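Local coordinates for outer membrane protein OMP121 (PDB 5FQ8) that probably imports nutrients, apparently peptides, across the outer membrane as a calcium-binding beta-barrel receptor of the TonB-dependent family, at residues S550-E555 with L640-T645; F677-D682 with G740-Y745; G762-Q767 with G826-S831. One frame throughout, in Å; residues are numbered along the deposited sequence.

Contact 1. Residues S550-E555 with L640-T645; sequences STLPKE and LSPEMT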
# COMPACT_ATOMS: atom_id res chain seq x y z
N SER B 550 -20.70 -24.56 8.18
CA SER B 550 -19.25 -24.59 8.28
C SER B 550 -18.74 -23.75 9.44
O SER B 550 -17.61 -23.97 9.89
CB SER B 550 -18.63 -24.11 6.98
OG SER B 550 -18.36 -22.73 7.05
N THR B 551 -19.52 -22.81 9.96
CA THR B 551 -19.00 -21.92 10.99
C THR B 551 -19.27 -22.41 12.40
O THR B 551 -19.00 -21.67 13.35
CB THR B 551 -19.57 -20.52 10.81
OG1 THR B 551 -20.99 -20.58 10.85
CG2 THR B 551 -19.15 -19.96 9.49
N LEU B 552 -19.77 -23.56 12.55
CA LEU B 552 -19.89 -24.13 13.88
C LEU B 552 -18.84 -25.21 14.09
O LEU B 552 -18.31 -25.76 13.12
CB LEU B 552 -21.29 -24.71 14.08
CG LEU B 552 -22.43 -23.69 14.21
CD1 LEU B 552 -23.78 -24.35 14.24
CD2 LEU B 552 -22.25 -22.85 15.46
N PRO B 553 -18.47 -25.54 15.33
CA PRO B 553 -17.43 -26.54 15.56
C PRO B 553 -17.70 -27.84 14.81
O PRO B 553 -18.85 -28.26 14.65
CB PRO B 553 -17.49 -26.76 17.08
CG PRO B 553 -17.96 -25.51 17.62
CD PRO B 553 -18.90 -24.92 16.60
N LYS B 554 -16.62 -28.47 14.35
CA LYS B 554 -16.74 -29.64 13.49
C LYS B 554 -17.63 -30.71 14.11
O LYS B 554 -18.38 -31.39 13.40
CB LYS B 554 -15.36 -30.22 13.18
CG LYS B 554 -14.55 -29.41 12.17
CD LYS B 554 -13.25 -30.09 11.76
CE LYS B 554 -12.19 -29.90 12.83
NZ LYS B 554 -10.83 -30.33 12.41
N GLU B 555 -17.59 -30.86 15.42
CA GLU B 555 -18.37 -31.90 16.08
C GLU B 555 -19.79 -31.46 16.39
O GLU B 555 -20.53 -32.21 17.03
CB GLU B 555 -17.67 -32.32 17.37
CG GLU B 555 -16.30 -32.95 17.16
CD GLU B 555 -15.55 -33.22 18.46
OE1 GLU B 555 -16.01 -32.77 19.53
OE2 GLU B 555 -14.49 -33.90 18.41
N LEU B 640 -18.87 -24.18 21.35
CA LEU B 640 -20.04 -23.53 20.78
C LEU B 640 -21.12 -24.53 20.43
O LEU B 640 -20.84 -25.66 20.03
CB LEU B 640 -19.65 -22.76 19.53
CG LEU B 640 -18.58 -21.71 19.76
CD1 LEU B 640 -18.24 -21.05 18.46
CD2 LEU B 640 -19.12 -20.72 20.75
N SER B 641 -22.37 -24.12 20.62
CA SER B 641 -23.56 -24.78 20.11
C SER B 641 -24.33 -23.80 19.23
O SER B 641 -24.09 -22.59 19.29
CB SER B 641 -24.44 -25.26 21.26
OG SER B 641 -24.83 -24.16 22.04
N PRO B 642 -25.26 -24.28 18.41
CA PRO B 642 -25.94 -23.38 17.48
C PRO B 642 -26.84 -22.38 18.19
O PRO B 642 -27.15 -22.50 19.37
CB PRO B 642 -26.76 -24.33 16.61
CG PRO B 642 -26.12 -25.64 16.77
CD PRO B 642 -25.60 -25.68 18.16
N GLU B 643 -27.25 -21.37 17.44
CA GLU B 643 -28.24 -20.42 17.92
C GLU B 643 -29.64 -20.92 17.59
O GLU B 643 -29.86 -21.59 16.59
CB GLU B 643 -28.00 -19.05 17.29
CG GLU B 643 -29.21 -18.10 17.34
CD GLU B 643 -28.96 -16.74 16.70
OE1 GLU B 643 -27.83 -16.24 16.75
OE2 GLU B 643 -29.92 -16.16 16.15
N MET B 644 -30.58 -20.61 18.47
CA MET B 644 -31.96 -21.02 18.28
C MET B 644 -32.85 -19.85 18.66
O MET B 644 -32.81 -19.38 19.79
CB MET B 644 -32.29 -22.25 19.12
CG MET B 644 -33.42 -23.07 18.59
SD MET B 644 -33.03 -23.77 17.00
CE MET B 644 -31.52 -24.61 17.35
N THR B 645 -33.62 -19.35 17.69
CA THR B 645 -34.66 -18.38 17.97
C THR B 645 -35.99 -19.10 18.05
O THR B 645 -36.32 -19.91 17.18
CB THR B 645 -34.72 -17.30 16.88
OG1 THR B 645 -33.52 -16.53 16.89
CG2 THR B 645 -35.88 -16.38 17.16

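Contact 2. Residues F677-D682 with G740-Y745; sequences FSLAMD and GITTIY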
# COMPACT_ATOMS: atom_id res chain seq x y z
N PHE B 677 -21.22 -14.88 20.02
CA PHE B 677 -20.86 -13.47 20.08
C PHE B 677 -19.52 -13.36 20.78
O PHE B 677 -19.21 -14.14 21.68
CB PHE B 677 -21.95 -12.69 20.82
CG PHE B 677 -21.60 -11.28 21.10
CD1 PHE B 677 -21.65 -10.33 20.11
CD2 PHE B 677 -21.26 -10.88 22.37
CE1 PHE B 677 -21.34 -9.03 20.36
CE2 PHE B 677 -20.95 -9.58 22.63
CZ PHE B 677 -20.99 -8.64 21.62
N SER B 678 -18.71 -12.40 20.34
CA SER B 678 -17.40 -12.15 20.95
C SER B 678 -17.62 -11.30 22.19
O SER B 678 -17.58 -10.08 22.14
CB SER B 678 -16.46 -11.49 19.97
OG SER B 678 -15.93 -12.44 19.05
N LEU B 679 -17.83 -11.98 23.31
CA LEU B 679 -18.23 -11.33 24.56
C LEU B 679 -17.04 -10.71 25.27
O LEU B 679 -15.98 -11.32 25.38
CB LEU B 679 -18.89 -12.36 25.46
CG LEU B 679 -19.64 -11.82 26.66
CD1 LEU B 679 -20.67 -10.85 26.16
CD2 LEU B 679 -20.29 -12.98 27.36
N ALA B 680 -17.24 -9.51 25.81
CA ALA B 680 -16.14 -8.79 26.46
C ALA B 680 -15.62 -9.54 27.68
O ALA B 680 -16.36 -10.22 28.38
CB ALA B 680 -16.57 -7.39 26.86
N MET B 681 -14.32 -9.41 27.92
CA MET B 681 -13.62 -10.16 28.96
C MET B 681 -12.47 -9.32 29.48
O MET B 681 -11.95 -8.44 28.79
CB MET B 681 -13.09 -11.48 28.42
CG MET B 681 -12.75 -12.50 29.44
SD MET B 681 -12.48 -14.00 28.55
CE MET B 681 -12.22 -15.15 29.82
N ASP B 682 -12.08 -9.60 30.72
CA ASP B 682 -11.01 -8.86 31.38
C ASP B 682 -9.69 -9.11 30.68
O ASP B 682 -9.23 -10.26 30.61
CB ASP B 682 -10.93 -9.27 32.85
CG ASP B 682 -9.76 -8.64 33.60
OD1 ASP B 682 -9.16 -7.65 33.12
OD2 ASP B 682 -9.45 -9.14 34.69
N GLY B 740 -22.00 -8.89 33.49
CA GLY B 740 -23.28 -8.90 32.82
C GLY B 740 -23.41 -7.77 31.82
O GLY B 740 -24.52 -7.29 31.57
N ILE B 741 -22.30 -7.36 31.23
CA ILE B 741 -22.24 -6.13 30.46
C ILE B 741 -21.25 -6.34 29.33
O ILE B 741 -20.33 -7.14 29.46
CB ILE B 741 -21.85 -4.96 31.38
CG1 ILE B 741 -21.73 -3.65 30.63
CG2 ILE B 741 -20.54 -5.24 32.04
CD1 ILE B 741 -21.42 -2.49 31.52
N THR B 742 -21.47 -5.66 28.21
CA THR B 742 -20.57 -5.78 27.07
C THR B 742 -20.81 -4.62 26.12
O THR B 742 -21.94 -4.28 25.83
CB THR B 742 -20.75 -7.12 26.35
OG1 THR B 742 -19.75 -7.24 25.34
CG2 THR B 742 -22.10 -7.23 25.71
N THR B 743 -19.74 -4.02 25.64
CA THR B 743 -19.85 -2.84 24.81
C THR B 743 -20.33 -3.18 23.41
O THR B 743 -19.88 -4.16 22.82
CB THR B 743 -18.50 -2.14 24.72
OG1 THR B 743 -17.95 -1.97 26.02
CG2 THR B 743 -18.65 -0.81 24.08
N ILE B 744 -21.24 -2.37 22.89
CA ILE B 744 -21.66 -2.44 21.50
C ILE B 744 -20.99 -1.36 20.66
O ILE B 744 -20.57 -1.62 19.53
CB ILE B 744 -23.19 -2.35 21.40
CG1 ILE B 744 -23.83 -3.61 21.93
CG2 ILE B 744 -23.63 -2.16 19.98
CD1 ILE B 744 -25.31 -3.50 22.02
N TYR B 745 -20.88 -0.16 21.20
CA TYR B 745 -20.08 0.90 20.63
C TYR B 745 -19.96 1.97 21.69
O TYR B 745 -20.85 2.10 22.53
CB TYR B 745 -20.67 1.46 19.34
CG TYR B 745 -19.70 2.33 18.64
CD1 TYR B 745 -18.77 1.79 17.77
CD2 TYR B 745 -19.65 3.69 18.89
CE1 TYR B 745 -17.85 2.57 17.15
CE2 TYR B 745 -18.73 4.48 18.27
CZ TYR B 745 -17.83 3.90 17.40
OH TYR B 745 -16.91 4.67 16.78

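Contact 3. Residues G762-Q767 with G826-S831; sequences GVFKAQ and GGVMYS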
# COMPACT_ATOMS: atom_id res chain seq x y z
N GLY B 762 -28.98 -1.92 24.00
CA GLY B 762 -28.51 -0.58 23.70
C GLY B 762 -28.62 0.41 24.84
O GLY B 762 -29.02 1.54 24.61
N VAL B 763 -28.24 0.01 26.05
CA VAL B 763 -28.27 0.92 27.19
C VAL B 763 -27.12 1.90 27.10
O VAL B 763 -25.99 1.53 26.78
CB VAL B 763 -28.21 0.12 28.49
CG1 VAL B 763 -28.14 1.06 29.66
CG2 VAL B 763 -29.41 -0.76 28.60
N PHE B 764 -27.40 3.17 27.39
CA PHE B 764 -26.38 4.21 27.39
C PHE B 764 -25.93 4.52 28.80
O PHE B 764 -26.75 4.58 29.72
CB PHE B 764 -26.89 5.50 26.78
CG PHE B 764 -26.84 5.54 25.30
CD1 PHE B 764 -25.73 6.01 24.65
CD2 PHE B 764 -27.92 5.13 24.56
CE1 PHE B 764 -25.69 6.07 23.30
CE2 PHE B 764 -27.90 5.20 23.22
CZ PHE B 764 -26.78 5.67 22.57
N LYS B 765 -24.62 4.72 28.97
CA LYS B 765 -24.04 5.30 30.17
C LYS B 765 -23.27 6.56 29.78
O LYS B 765 -22.65 6.61 28.72
CB LYS B 765 -23.11 4.32 30.86
CG LYS B 765 -23.79 3.13 31.47
CD LYS B 765 -22.80 2.28 32.19
CE LYS B 765 -23.45 1.11 32.88
NZ LYS B 765 -22.45 0.31 33.63
N ALA B 766 -23.33 7.57 30.62
CA ALA B 766 -22.67 8.83 30.32
C ALA B 766 -22.42 9.57 31.62
O ALA B 766 -23.04 9.30 32.64
CB ALA B 766 -23.51 9.67 29.36
N GLN B 767 -21.49 10.52 31.58
CA GLN B 767 -21.09 11.20 32.81
C GLN B 767 -22.15 12.21 33.23
O GLN B 767 -22.53 13.09 32.45
CB GLN B 767 -19.72 11.88 32.67
CG GLN B 767 -19.59 12.97 31.65
CD GLN B 767 -18.60 14.04 32.06
OE1 GLN B 767 -17.89 13.89 33.04
NE2 GLN B 767 -18.56 15.13 31.32
N GLY B 826 -39.52 8.11 21.62
CA GLY B 826 -38.81 7.46 22.70
C GLY B 826 -37.40 7.05 22.30
O GLY B 826 -37.09 6.80 21.13
N GLY B 827 -36.55 6.96 23.31
CA GLY B 827 -35.18 6.57 23.11
C GLY B 827 -34.25 7.76 23.02
O GLY B 827 -34.64 8.92 23.12
N VAL B 828 -32.98 7.45 22.79
CA VAL B 828 -31.92 8.45 22.87
C VAL B 828 -30.78 8.05 21.96
O VAL B 828 -30.61 6.88 21.63
CB VAL B 828 -31.47 8.62 24.34
CG1 VAL B 828 -30.64 7.46 24.78
CG2 VAL B 828 -30.75 9.91 24.54
N MET B 829 -30.01 9.03 21.53
CA MET B 829 -28.89 8.79 20.64
C MET B 829 -27.81 9.83 20.91
O MET B 829 -28.12 10.96 21.27
CB MET B 829 -29.34 8.85 19.18
CG MET B 829 -29.82 10.23 18.75
SD MET B 829 -30.43 10.34 17.07
CE MET B 829 -29.16 9.50 16.18
N TYR B 830 -26.54 9.44 20.76
CA TYR B 830 -25.47 10.41 20.92
C TYR B 830 -25.44 11.35 19.73
O TYR B 830 -25.51 10.92 18.58
CB TYR B 830 -24.10 9.74 21.05
CG TYR B 830 -22.99 10.78 21.00
CD1 TYR B 830 -22.64 11.48 22.14
CD2 TYR B 830 -22.33 11.09 19.81
CE1 TYR B 830 -21.67 12.45 22.11
CE2 TYR B 830 -21.35 12.06 19.78
CZ TYR B 830 -21.03 12.73 20.94
OH TYR B 830 -20.07 13.71 20.94
N SER B 831 -25.28 12.64 20.00
CA SER B 831 -25.27 13.62 18.92
C SER B 831 -24.05 14.52 19.00
O SER B 831 -24.01 15.43 19.82
CB SER B 831 -26.53 14.46 18.94
OG SER B 831 -26.28 15.66 18.26

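Contact 1. Residues S550-E555 with L640-T645
L552 and P642 meet with their side chains crossed at about a right angle, the leucine laying one methyl against the proline ring. L552 CD1 lies 3.7 Å from P642 CG and almost as near P642 CB, so the methyl straddles that bond of the ring. The leucine chain places it there: CG lies beside the backbone N, and CD1 continues anti to CA (chi2 173°), at the far end of an extended branch. The other methyl, CD2, faces the S641 carbonyl more loosely. A second apolar pair repeats the crossed geometry with the proline on the other segment, where P553 presents its CG-CD edge to L640 and P553 CD approaches L640 CB to 3.7 Å. P553 CG also lies 3.8 Å from L640 O. In this TonB-dependent beta-barrel, 550-555 lies in the loop joining wall strands 538-549 and 558-569, and 640-645 leads into strand 643-656, two strands further round from 558-569. With an alanine here instead of P553, CG and CD would be absent, and a gap would probably open beside L640 CB. F559, at the start of strand 558-569, packs on both L552 and P642, while I676 of strand 661-680 touches L552 and L640. Beside these apolar pairs, the backbone N of S641 is hydrogen-bonded to N693 OD1.

Contact 2. Residues F677-D682 with G740-Y745
T742 reaches toward strand 677-680 and meets F677, L679 and A680 with all three atoms of its short side chain. T742 CB lies 3.7 Å from L679 CD1, the two side chains crossing at about a right angle. From there the chain forks. On the methyl branch, T742 CG2 lies 3.9 Å from L679 CD1 and 4.0 Å from F677 CE2, so it touches both apolar neighbours on one side. The hydroxyl branch is turned anti to the backbone N (chi1 -173°), which carries OG1 up to the other strand's backbone. There it accepts a weak hydrogen bond from A680 N, 3.4 Å from T742 OG1, with an N-H...O angle of 154°. A680 CB lies 3.5 Å from T742 OG1. On the aromatic side, T742 OG1 stands at the edge of the F677 ring and in its plane, 3.8 Å from F677 CE2; the two side chains approach from opposite directions. L679 CD1 lies in that plane as well, at the ring edge, and so touches both F677 and T742. The strands pass at 110° rather than pairing as sheet neighbours, and across these segments the hydroxyl makes the one, weak, hydrogen bond. Strand 661-680 belongs to the barrel wall, and near its end F677 and L679 make backbone hydrogen bonds to strand 689-693, whereas 741-746 is the outermost strand of a separate antiparallel sheet, held to strand 752-756 by T742 and A755 and packed at T743 against the backbone of the bound peptide.

Contact 3. Residues G762-Q767 with G826-S831
F764 brings the CD2-CE2 side of its ring obliquely onto V828 and the backbone that follows it, and it supplies about half of the surface buried here. The closest side-chain approach is F764 CD2 to V828 CG1, 3.6 Å. F764 CE2 is slightly farther from the same methyl. With CG beside the backbone N and anti to the carbonyl carbon (chi1 -82°), the ring extends toward 828-830, and its far end advances along that backbone. F764 CE2 lies 3.6 Å from V828 O, and F764 CZ is 4.2 Å from both M829 CA and Y830 N. All three backbone atoms lie oblique to the ring, so this is van der Waals packing on the strand and not a stack. V828 meets the phenylalanine with one branch: CG1 is turned between its backbone N and carbonyl carbon (chi1 74°), while CG2 is anti to the backbone N. M829 directs its CB away from F764 and instead packs on I949, so its part here is played by its backbone. Y830 likewise offers little but its main chain, its hydroxyl being hydrogen-bonded to D835. The strands themselves are well separated, 8.8 Å at closest approach and inclined at 45°, a spacing bridged by side chains rather than by backbone pairing. L899, at the start of strand 899-915, touches both F764 and V828 and extends the apolar packing, with M753 of strand 752-756 also against F764. Strand 763-766 is an inner member of the small antiparallel sheet, bonded to 752-756 on one side and to 793-794 on the other; strand 828-831 pairs with the barrel strand 899-915 and runs straight into helix 832-839, whose N-cap is S831.

Overall arrangement
Along the chain the three contacts follow in series, none nesting within or crossing another. Contact 1 closes first, joining the loop after strand 538-549 to the start of strand 643-656 and spanning 84 residues that include two intervening wall strands. The chain then turns into neighbouring strand 661-680, whose end opens contact 2; this closes at the small sheet reached after strands 697-712 and 716-731. The same sheet opens contact 3, which closes beyond strands 802-812 and 815-825. Contacts 2 and 3, with centres about 17 Å apart, touch where I741 CD1 packs 3.6 Å from K765 NZ. Contact 2 joins the sheet's edge strand 741-746 to strand 661-680, and contact 3 joins its strand 763-766 to strand 828-831.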